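Long-range contact in glucose import ATP-binding protein GlcV (Sulfolobus solfataricus, PDB 1OXX), which hydrolyses ATP to power glucose uptake as the energy-coupling subunit of an ABC transporter: residues 83-93 with 153-164. The protein carries 1 engineered substitution. Sequence-based numbering, arbitrary orientation. Where two conformers were deposited one is given.
Sequences KIGMVFQTWAL and RALVKDPSLLLL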
loop_
_atom_site.group_PDB
_atom_site.type_symbol
_atom_site.label_atom_id
_atom_site.label_comp_id
_atom_site.label_asym_id
_atom_site.label_seq_id
_atom_site.Cartn_x
_atom_site.Cartn_y
_atom_site.Cartn_z
ATOM N N LYS A 83 12.407 -16.032 -12.755
ATOM C CA LYS A 83 11.769 -15.144 -13.727
ATOM C C LYS A 83 11.105 -13.932 -13.074
ATOM O O LYS A 83 9.953 -13.607 -13.347
ATOM C CB LYS A 83 10.812 -15.892 -14.654
ATOM C CG LYS A 83 11.507 -16.986 -15.473
ATOM C CD LYS A 83 10.873 -17.176 -16.841
ATOM C CE LYS A 83 11.522 -16.268 -17.877
ATOM N NZ LYS A 83 11.376 -16.803 -19.259
ATOM N N ILE A 84 11.881 -13.274 -12.233
ATOM C CA ILE A 84 11.447 -12.112 -11.474
ATOM C C ILE A 84 12.168 -10.848 -11.906
ATOM O O ILE A 84 13.344 -10.897 -12.308
ATOM C CB ILE A 84 11.694 -12.318 -9.988
ATOM C CG1 ILE A 84 10.908 -13.520 -9.492
ATOM C CG2 ILE A 84 11.272 -11.097 -9.198
ATOM C CD1 ILE A 84 11.178 -13.859 -8.040
ATOM N N GLY A 85 11.440 -9.754 -11.889
ATOM C CA GLY A 85 11.996 -8.425 -12.061
ATOM C C GLY A 85 11.736 -7.671 -10.773
ATOM O O GLY A 85 10.616 -7.708 -10.257
ATOM N N MET A 86 12.760 -7.012 -10.249
ATOM C CA MET A 86 12.657 -6.319 -8.970
ATOM C C MET A 86 12.856 -4.813 -9.110
ATOM O O MET A 86 13.846 -4.377 -9.701
ATOM C CB MET A 86 13.711 -6.862 -8.000
ATOM C CG MET A 86 13.475 -8.296 -7.562
ATOM S SD MET A 86 14.862 -9.001 -6.646
ATOM C CE MET A 86 16.037 -9.229 -7.969
ATOM N N VAL A 87 11.933 -4.040 -8.550
ATOM C CA VAL A 87 12.055 -2.586 -8.459
ATOM C C VAL A 87 11.934 -2.321 -6.978
ATOM O O VAL A 87 10.825 -2.281 -6.447
ATOM C CB VAL A 87 10.950 -1.846 -9.173
ATOM C CG1 VAL A 87 11.132 -0.355 -8.979
ATOM C CG2 VAL A 87 10.951 -2.205 -10.650
ATOM N N PHE A 88 13.070 -2.174 -6.324
ATOM C CA PHE A 88 13.113 -2.047 -4.872
ATOM C C PHE A 88 13.785 -0.739 -4.544
ATOM O O PHE A 88 14.857 -0.445 -5.062
ATOM C CB PHE A 88 13.944 -3.167 -4.241
ATOM C CG PHE A 88 13.335 -4.549 -4.305
ATOM C CD1 PHE A 88 12.047 -4.769 -4.750
ATOM C CD2 PHE A 88 14.086 -5.641 -3.895
ATOM C CE1 PHE A 88 11.522 -6.040 -4.774
ATOM C CE2 PHE A 88 13.560 -6.915 -3.922
ATOM C CZ PHE A 88 12.280 -7.111 -4.352
ATOM N N GLN A 89 13.188 0.024 -3.643
ATOM C CA GLN A 89 13.767 1.304 -3.257
ATOM C C GLN A 89 15.223 1.116 -2.824
ATOM O O GLN A 89 16.073 1.969 -3.092
ATOM C CB GLN A 89 12.945 1.954 -2.144
ATOM C CG GLN A 89 13.474 3.332 -1.749
ATOM C CD GLN A 89 12.550 4.094 -0.816
ATOM O OE1 GLN A 89 12.268 5.272 -1.044
ATOM N NE2 GLN A 89 12.086 3.432 0.241
ATOM N N THR A 90 15.511 -0.018 -2.188
ATOM C CA THR A 90 16.851 -0.319 -1.685
ATOM C C THR A 90 17.813 -0.893 -2.724
ATOM O O THR A 90 18.979 -1.144 -2.402
ATOM C CB THR A 90 16.760 -1.311 -0.517
ATOM O OG1 THR A 90 16.018 -2.466 -0.923
ATOM C CG2 THR A 90 15.941 -0.728 0.629
ATOM N N TRP A 91 17.329 -1.142 -3.940
ATOM C CA TRP A 91 18.200 -1.624 -5.016
ATOM C C TRP A 91 18.452 -0.479 -5.988
ATOM O O TRP A 91 17.712 -0.286 -6.944
ATOM C CB TRP A 91 17.579 -2.798 -5.773
ATOM C CG TRP A 91 18.514 -3.405 -6.780
ATOM C CD1 TRP A 91 19.879 -3.347 -6.765
ATOM C CD2 TRP A 91 18.160 -4.166 -7.938
ATOM N NE1 TRP A 91 20.397 -4.036 -7.833
ATOM C CE2 TRP A 91 19.363 -4.546 -8.576
ATOM C CE3 TRP A 91 16.946 -4.571 -8.507
ATOM C CZ2 TRP A 91 19.387 -5.305 -9.749
ATOM C CZ3 TRP A 91 16.971 -5.323 -9.665
ATOM C CH2 TRP A 91 18.183 -5.686 -10.277
ATOM N N ALA A 92 19.508 0.281 -5.751
ATOM C CA ALA A 92 19.759 1.461 -6.563
ATOM C C ALA A 92 20.456 1.141 -7.880
ATOM O O ALA A 92 20.899 0.028 -8.130
ATOM C CB ALA A 92 20.584 2.451 -5.774
ATOM N N LEU A 93 20.532 2.143 -8.736
ATOM C CA LEU A 93 21.305 1.989 -9.954
ATOM C C LEU A 93 22.788 2.066 -9.591
ATOM O O LEU A 93 23.156 2.691 -8.599
ATOM C CB LEU A 93 20.958 3.096 -10.953
ATOM C CG LEU A 93 19.504 3.164 -11.410
ATOM C CD1 LEU A 93 19.285 4.377 -12.299
ATOM C CD2 LEU A 93 19.144 1.887 -12.143
ATOM N N ARG A 153 15.809 -2.198 -16.180
ATOM C CA ARG A 153 16.679 -3.230 -15.605
ATOM C C ARG A 153 15.862 -4.434 -15.119
ATOM O O ARG A 153 16.239 -5.588 -15.329
ATOM C CB ARG A 153 17.504 -2.640 -14.463
ATOM C CG ARG A 153 18.435 -3.618 -13.844
ATOM C CD ARG A 153 19.272 -3.044 -12.729
ATOM N NE ARG A 153 18.461 -2.485 -11.668
ATOM C CZ ARG A 153 18.948 -1.814 -10.639
ATOM N NH1 ARG A 153 20.256 -1.590 -10.555
ATOM N NH2 ARG A 153 18.131 -1.325 -9.721
ATOM N N ALA A 154 14.743 -4.162 -14.459
ATOM C CA ALA A 154 13.860 -5.223 -13.961
ATOM C C ALA A 154 13.195 -6.036 -15.056
ATOM O O ALA A 154 12.852 -7.196 -14.822
ATOM C CB ALA A 154 12.806 -4.631 -13.090
ATOM N N LEU A 155 13.008 -5.446 -16.237
ATOM C CA LEU A 155 12.247 -6.061 -17.332
ATOM C C LEU A 155 13.099 -6.679 -18.431
ATOM O O LEU A 155 12.603 -7.344 -19.337
ATOM C CB LEU A 155 11.352 -5.000 -17.965
ATOM C CG LEU A 155 10.301 -4.411 -17.037
ATOM C CD1 LEU A 155 9.574 -3.292 -17.760
ATOM C CD2 LEU A 155 9.338 -5.465 -16.583
ATOM N N VAL A 156 14.397 -6.457 -18.342
ATOM C CA VAL A 156 15.285 -6.817 -19.446
ATOM C C VAL A 156 15.360 -8.311 -19.774
ATOM O O VAL A 156 15.615 -8.675 -20.915
ATOM C CB VAL A 156 16.701 -6.197 -19.246
ATOM C CG1 VAL A 156 17.524 -6.987 -18.279
ATOM C CG2 VAL A 156 17.381 -6.075 -20.576
ATOM N N LYS A 157 15.139 -9.162 -18.781
ATOM C CA LYS A 157 15.133 -10.626 -18.990
ATOM C C LYS A 157 13.731 -11.216 -19.183
ATOM O O LYS A 157 13.531 -12.420 -19.035
ATOM C CB LYS A 157 15.781 -11.360 -17.812
ATOM C CG LYS A 157 17.275 -11.103 -17.603
ATOM C CD LYS A 157 17.867 -12.045 -16.563
ATOM C CE LYS A 157 17.357 -11.750 -15.161
ATOM N NZ LYS A 157 17.933 -12.686 -14.143
ATOM N N ASP A 158 12.763 -10.384 -19.514
ATOM C CA ASP A 158 11.374 -10.837 -19.653
ATOM C C ASP A 158 10.874 -11.746 -18.522
ATOM O O ASP A 158 10.697 -12.951 -18.639
ATOM C CB ASP A 158 11.119 -11.521 -20.984
ATOM C CG ASP A 158 9.672 -11.366 -21.426
ATOM O OD1 ASP A 158 9.204 -10.198 -21.499
ATOM O OD2 ASP A 158 8.925 -12.335 -21.692
ATOM N N PRO A 159 10.591 -11.118 -17.426
ATOM C CA PRO A 159 10.096 -11.830 -16.257
ATOM C C PRO A 159 8.631 -12.218 -16.346
ATOM O O PRO A 159 7.885 -11.714 -17.184
ATOM C CB PRO A 159 10.237 -10.792 -15.152
ATOM C CG PRO A 159 10.249 -9.493 -15.796
ATOM C CD PRO A 159 10.648 -9.668 -17.223
ATOM N N SER A 160 8.237 -13.122 -15.462
ATOM C CA SER A 160 6.852 -13.535 -15.295
ATOM C C SER A 160 6.209 -12.844 -14.101
ATOM O O SER A 160 4.999 -12.793 -14.013
ATOM C CB SER A 160 6.787 -15.042 -15.059
ATOM O OG SER A 160 7.174 -15.767 -16.221
ATOM N N LEU A 161 7.038 -12.299 -13.217
ATOM C CA LEU A 161 6.615 -11.681 -11.973
ATOM C C LEU A 161 7.397 -10.395 -11.767
ATOM O O LEU A 161 8.621 -10.378 -11.869
ATOM C CB LEU A 161 6.897 -12.638 -10.820
ATOM C CG LEU A 161 6.680 -12.138 -9.395
ATOM C CD1 LEU A 161 5.210 -11.736 -9.177
ATOM C CD2 LEU A 161 7.122 -13.206 -8.386
ATOM N N LEU A 162 6.680 -9.315 -11.506
ATOM C CA LEU A 162 7.297 -8.035 -11.215
ATOM C C LEU A 162 7.036 -7.731 -9.741
ATOM O O LEU A 162 5.894 -7.706 -9.316
ATOM C CB LEU A 162 6.692 -6.943 -12.083
ATOM C CG LEU A 162 7.288 -5.539 -11.920
ATOM C CD1 LEU A 162 8.786 -5.533 -12.234
ATOM C CD2 LEU A 162 6.533 -4.548 -12.821
ATOM N N LEU A 163 8.106 -7.504 -8.994
ATOM C CA LEU A 163 8.048 -7.254 -7.555
ATOM C C LEU A 163 8.452 -5.807 -7.287
ATOM O O LEU A 163 9.531 -5.390 -7.681
ATOM C CB LEU A 163 9.016 -8.164 -6.819
ATOM C CG LEU A 163 8.848 -9.660 -7.009
ATOM C CD1 LEU A 163 9.896 -10.490 -6.234
ATOM C CD2 LEU A 163 7.452 -10.069 -6.556
ATOM N N LEU A 164 7.598 -5.077 -6.586
ATOM C CA LEU A 164 7.807 -3.665 -6.285
ATOM C C LEU A 164 7.750 -3.465 -4.776
ATOM O O LEU A 164 6.778 -3.826 -4.129
ATOM C CB LEU A 164 6.727 -2.819 -6.939
ATOM C CG LEU A 164 6.520 -2.974 -8.446
ATOM C CD1 LEU A 164 5.279 -2.196 -8.889
ATOM C CD2 LEU A 164 7.746 -2.544 -9.238
HETATM O O HOH W 1 15.498 -2.513 -10.977
#
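Strand 84-88, at one edge of the mixed sheet of the ATPase core, pairs in parallel with strand 161-164, their axes 4.7 Å apart. The ladder runs from Gly85 N to Leu161 O, from Leu163 N to Gly85 O (2.8 Å) and from Val87 N to Leu163 O; at its start, Lys83 O accepts from both Ser160 N and Leu161 N. On the face covered by helix 41-52, Ile84 packs CG2 on Leu163 CD1 and CG1 on Leu161 CD2; on the other, Val87 CG2 meets Ala154 CB and one conformer of Leu164. Ala154 O comes within 3.1 Å of Gly85 CA, where a CB would strike it.

Beyond the strand, the Arg153 chain, extended but for a bend at chi3 (58°), lays its guanidinium flat on the Trp91 indole, planes 4° apart. Leu93 CD2 covers the other face of the guanidinium. In the guanidinium plane, NH2 bonds to Trp91 O and NH1 to Ala92 O (3.0 Å), while NE reaches Met86 O through a water. Replacing Trp91 with alanine would probably leave one guanidinium face without its aromatic cover and Arg153 freer to turn. Stacking and hydrogen bonding thus use different directions of one cation, tying the chain just after Gln89, an inferred ATP-binding residue, to helix 143-155.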